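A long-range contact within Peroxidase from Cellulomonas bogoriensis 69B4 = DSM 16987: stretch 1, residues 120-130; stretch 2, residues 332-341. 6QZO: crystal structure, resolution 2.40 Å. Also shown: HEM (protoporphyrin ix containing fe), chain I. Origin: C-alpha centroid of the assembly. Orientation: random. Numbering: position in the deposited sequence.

Stretch 1 (120-130) PAWLHPLPPFG
Stretch 2, residues 332-341: QRDVDAQFTP

Both ring nitrogens of H124 are engaged, ND1 within its own stretch and NE2 across the contact: H124 ND1 donates to P125 O (2.7 Å), while H124 NE2 donates to D336 OD2 (3.1 Å, 150°), a hydrogen bond that joins the two stretches. The imidazole (chi1 60°, p; chi2 67°) receives the carboxylate at its edge, near the ring plane, as an N-H donor requires; D336 reaches it with chi1 -83° (m).

Stretch 1 has no regular helix or strand. A type I turn from P120 to L123, closed by L123 N to P120 O (3.1 Å), leads into an extended, proline-rich run, with phi near -55° and psi near 150° at P125 and L126. Stretch 2 forms a short helix that begins at V335, after the N-cap D334, and includes Q338; another helical segment includes T340 and P341. The two run in the same sense: W122 CA lies 5.6 Å from D336 CA, and L126 CA 7.1 Å from T340 CA. Together they bury 487 Å², both sides summed.

W122 (chi1 50°, p; chi2 -106°) is buried and has the most of its own surface covered by the other stretch, 104 Å². Its broad indole lies against the start of the helix, D334 CA sitting 4.0 Å from the centroid of the five-membered ring, over the face, in a CH-pi contact. D334 (chi1 180°, t) suits the N-cap because its OD1 accepts from A337 N (3.3 Å); that oxygen also lies 3.3 Å from W122 CD1.

Farther along, the contact becomes apolar. V335 (chi1 179°, t), compact and branched, serves two apolar neighbors: CG2 lies 3.9 Å from W122 CE3, and CG1 3.5 Å from L126 CD2. L126 (chi1 -65°, m; chi2 175°, t) starts sideways, but its branched end also reaches F339, CD1 to F339 CE2 3.6 Å. The flat, apolar ring of F339 (chi1 178°, t) can meet both L126 and the heme, F339 CE1 to HEM CBC 3.5 Å. T340 (chi1 -58°, m) serves two environments: OG1 donates weakly to V335 O (3.3 Å), while CG2 packs against P127 CG (3.8 Å).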

# COMPACT_ATOMS: atom_id res chain seq x y z
N PRO A 120 14.02 -30.54 6.86
CA PRO A 120 13.14 -31.10 7.89
C PRO A 120 11.91 -31.78 7.25
O PRO A 120 11.56 -31.43 6.13
CB PRO A 120 12.73 -29.88 8.73
CG PRO A 120 13.01 -28.68 7.83
CD PRO A 120 14.17 -29.08 6.95
N ALA A 121 11.33 -32.76 7.94
CA ALA A 121 10.17 -33.56 7.48
C ALA A 121 8.99 -32.64 7.11
O ALA A 121 8.18 -33.02 6.25
CB ALA A 121 9.76 -34.54 8.56
N TRP A 122 8.88 -31.47 7.73
CA TRP A 122 7.73 -30.54 7.55
C TRP A 122 7.96 -29.54 6.41
O TRP A 122 7.07 -28.73 6.18
CB TRP A 122 7.39 -29.85 8.87
CG TRP A 122 8.54 -29.22 9.59
CD1 TRP A 122 9.16 -29.68 10.71
CD2 TRP A 122 9.20 -27.98 9.25
NE1 TRP A 122 10.15 -28.82 11.10
CE2 TRP A 122 10.20 -27.77 10.23
CE3 TRP A 122 9.06 -27.05 8.22
CZ2 TRP A 122 11.04 -26.66 10.20
CZ3 TRP A 122 9.89 -25.96 8.19
CH2 TRP A 122 10.88 -25.77 9.15
N LEU A 123 9.07 -29.59 5.68
CA LEU A 123 9.36 -28.60 4.60
C LEU A 123 8.78 -29.13 3.29
O LEU A 123 9.52 -29.76 2.51
CB LEU A 123 10.86 -28.34 4.47
CG LEU A 123 11.22 -27.26 3.45
CD1 LEU A 123 10.47 -25.98 3.77
CD2 LEU A 123 12.72 -27.03 3.40
N HIS A 124 7.48 -28.88 3.08
CA HIS A 124 6.70 -29.31 1.90
C HIS A 124 5.41 -28.49 1.87
O HIS A 124 5.00 -27.97 2.90
CB HIS A 124 6.42 -30.83 1.95
CG HIS A 124 5.65 -31.26 3.15
ND1 HIS A 124 4.34 -30.90 3.34
CD2 HIS A 124 5.98 -32.01 4.21
CE1 HIS A 124 3.90 -31.39 4.49
NE2 HIS A 124 4.88 -32.07 5.05
N PRO A 125 4.74 -28.33 0.71
CA PRO A 125 3.44 -27.65 0.69
C PRO A 125 2.47 -28.30 1.69
O PRO A 125 2.56 -29.49 1.91
CB PRO A 125 2.95 -27.87 -0.75
CG PRO A 125 4.24 -28.06 -1.56
CD PRO A 125 5.21 -28.76 -0.62
N LEU A 126 1.58 -27.51 2.28
CA LEU A 126 0.52 -28.07 3.16
C LEU A 126 -0.24 -29.11 2.35
O LEU A 126 -0.28 -29.03 1.12
CB LEU A 126 -0.40 -26.94 3.63
CG LEU A 126 0.27 -25.90 4.54
CD1 LEU A 126 -0.71 -24.78 4.84
CD2 LEU A 126 0.76 -26.52 5.83
N PRO A 127 -0.81 -30.15 2.99
CA PRO A 127 -1.68 -31.08 2.27
C PRO A 127 -2.90 -30.31 1.75
O PRO A 127 -3.22 -29.26 2.28
CB PRO A 127 -2.04 -32.15 3.32
CG PRO A 127 -1.78 -31.52 4.65
CD PRO A 127 -0.69 -30.48 4.42
N PRO A 128 -3.63 -30.82 0.74
CA PRO A 128 -4.79 -30.10 0.21
C PRO A 128 -5.98 -30.18 1.18
O PRO A 128 -6.12 -31.17 1.89
CB PRO A 128 -5.10 -30.82 -1.11
CG PRO A 128 -4.60 -32.25 -0.87
CD PRO A 128 -3.42 -32.12 0.08
N PHE A 129 -6.78 -29.12 1.22
CA PHE A 129 -8.01 -29.02 2.05
C PHE A 129 -9.20 -28.74 1.12
O PHE A 129 -9.00 -28.05 0.11
CB PHE A 129 -7.84 -27.95 3.12
CG PHE A 129 -6.73 -28.26 4.09
CD1 PHE A 129 -6.91 -29.26 5.02
CD2 PHE A 129 -5.51 -27.59 4.04
CE1 PHE A 129 -5.88 -29.61 5.88
CE2 PHE A 129 -4.51 -27.91 4.94
CZ PHE A 129 -4.69 -28.92 5.86
N GLY A 130 -10.38 -29.27 1.45
CA GLY A 130 -11.64 -29.01 0.72
C GLY A 130 -11.88 -27.52 0.48
O GLY A 130 -12.37 -27.16 -0.59
N GLN A 332 6.07 -21.29 13.72
CA GLN A 332 5.97 -22.45 14.65
C GLN A 332 7.20 -23.35 14.47
O GLN A 332 7.81 -23.31 13.37
CB GLN A 332 4.65 -23.19 14.41
CG GLN A 332 4.45 -23.66 12.98
CD GLN A 332 3.96 -22.57 12.05
OE1 GLN A 332 2.96 -21.90 12.32
NE2 GLN A 332 4.65 -22.39 10.95
N ARG A 333 7.57 -24.14 15.49
CA ARG A 333 8.73 -25.07 15.41
C ARG A 333 8.51 -26.05 14.25
O ARG A 333 9.44 -26.24 13.47
CB ARG A 333 8.95 -25.81 16.73
CG ARG A 333 10.22 -26.66 16.78
CD ARG A 333 10.36 -27.54 18.02
NE ARG A 333 9.19 -27.73 18.88
CZ ARG A 333 8.27 -28.69 18.76
NH1 ARG A 333 8.35 -29.60 17.80
NH2 ARG A 333 7.26 -28.74 19.61
N ASP A 334 7.30 -26.62 14.14
CA ASP A 334 7.00 -27.77 13.24
C ASP A 334 5.60 -27.58 12.64
O ASP A 334 4.61 -27.68 13.39
CB ASP A 334 7.16 -29.09 13.99
CG ASP A 334 6.87 -30.36 13.19
OD1 ASP A 334 6.22 -30.26 12.13
OD2 ASP A 334 7.29 -31.44 13.65
N VAL A 335 5.51 -27.35 11.32
CA VAL A 335 4.24 -27.06 10.59
C VAL A 335 3.27 -28.23 10.78
O VAL A 335 2.11 -27.99 11.15
CB VAL A 335 4.50 -26.80 9.09
CG1 VAL A 335 3.21 -26.52 8.34
CG2 VAL A 335 5.49 -25.67 8.88
N ASP A 336 3.74 -29.45 10.55
CA ASP A 336 2.94 -30.71 10.54
C ASP A 336 2.33 -30.98 11.91
O ASP A 336 1.20 -31.47 11.97
CB ASP A 336 3.78 -31.90 10.09
CG ASP A 336 3.90 -32.03 8.57
OD1 ASP A 336 2.96 -31.69 7.89
OD2 ASP A 336 4.93 -32.50 8.10
N ALA A 337 3.09 -30.73 12.99
CA ALA A 337 2.69 -31.03 14.38
C ALA A 337 1.79 -29.92 14.96
O ALA A 337 0.98 -30.22 15.86
CB ALA A 337 3.92 -31.23 15.23
N GLN A 338 1.92 -28.68 14.47
CA GLN A 338 1.41 -27.46 15.17
C GLN A 338 0.34 -26.77 14.32
O GLN A 338 -0.79 -26.60 14.83
CB GLN A 338 2.59 -26.54 15.51
CG GLN A 338 3.64 -27.21 16.40
CD GLN A 338 4.65 -26.22 16.92
OE1 GLN A 338 5.81 -26.23 16.50
NE2 GLN A 338 4.21 -25.35 17.81
N PHE A 339 0.65 -26.39 13.08
CA PHE A 339 -0.28 -25.62 12.21
C PHE A 339 -1.31 -26.56 11.56
O PHE A 339 -2.53 -26.35 11.74
CB PHE A 339 0.47 -24.81 11.15
CG PHE A 339 -0.45 -24.06 10.22
CD1 PHE A 339 -0.96 -22.82 10.56
CD2 PHE A 339 -0.84 -24.62 9.01
CE1 PHE A 339 -1.81 -22.14 9.71
CE2 PHE A 339 -1.72 -23.94 8.16
CZ PHE A 339 -2.19 -22.70 8.51
N THR A 340 -0.83 -27.55 10.82
CA THR A 340 -1.65 -28.40 9.92
C THR A 340 -2.82 -29.06 10.65
O THR A 340 -3.90 -29.16 10.07
CB THR A 340 -0.75 -29.43 9.22
OG1 THR A 340 0.21 -28.62 8.55
CG2 THR A 340 -1.50 -30.33 8.27
N PRO A 341 -2.66 -29.57 11.88
CA PRO A 341 -3.79 -30.12 12.63
C PRO A 341 -4.89 -29.09 12.90
O PRO A 341 -6.05 -29.47 12.93
CB PRO A 341 -3.16 -30.61 13.95
CG PRO A 341 -1.70 -30.84 13.59
CD PRO A 341 -1.39 -29.71 12.62
CHA HEM I . -8.52 -16.35 16.19
CHB HEM I . -10.00 -14.07 12.22
CHC HEM I . -8.05 -17.56 9.51
CHD HEM I . -6.21 -19.62 13.46
C1A HEM I . -9.11 -15.46 15.34
C2A HEM I . -9.93 -14.37 15.76
C3A HEM I . -10.36 -13.74 14.63
C4A HEM I . -9.78 -14.41 13.53
CMA HEM I . -11.26 -12.53 14.54
CAA HEM I . -10.32 -14.01 17.18
CBA HEM I . -9.34 -13.05 17.86
CGA HEM I . -8.07 -13.77 18.18
O1A HEM I . -7.15 -13.72 17.32
O2A HEM I . -7.97 -14.42 19.26
C1B HEM I . -9.59 -14.85 11.15
C2B HEM I . -9.89 -14.50 9.80
C3B HEM I . -9.35 -15.49 9.02
C4B HEM I . -8.72 -16.43 9.95
CMB HEM I . -10.65 -13.26 9.35
CAB HEM I . -9.28 -15.62 7.55
CBB HEM I . -9.56 -14.63 6.70
C1C HEM I . -7.37 -18.42 10.33
C2C HEM I . -6.67 -19.54 9.87
C3C HEM I . -6.13 -20.17 10.97
C4C HEM I . -6.52 -19.39 12.13
CMC HEM I . -6.51 -20.04 8.47
CAC HEM I . -5.33 -21.39 10.70
CBC HEM I . -4.73 -22.13 11.60
C1D HEM I . -6.72 -18.86 14.53
C2D HEM I . -6.39 -19.18 15.94
C3D HEM I . -7.05 -18.28 16.70
C4D HEM I . -7.76 -17.42 15.74
CMD HEM I . -5.53 -20.30 16.50
CAD HEM I . -7.03 -18.20 18.23
CBD HEM I . -8.16 -19.06 18.83
CGD HEM I . -8.22 -19.11 20.36
O1D HEM I . -7.44 -19.85 21.00
O2D HEM I . -9.06 -18.43 21.01
NA HEM I . -9.03 -15.47 13.98
NB HEM I . -8.91 -16.00 11.19
NC HEM I . -7.28 -18.33 11.69
ND HEM I . -7.54 -17.81 14.48
FE HEM I . -8.24 -16.96 12.94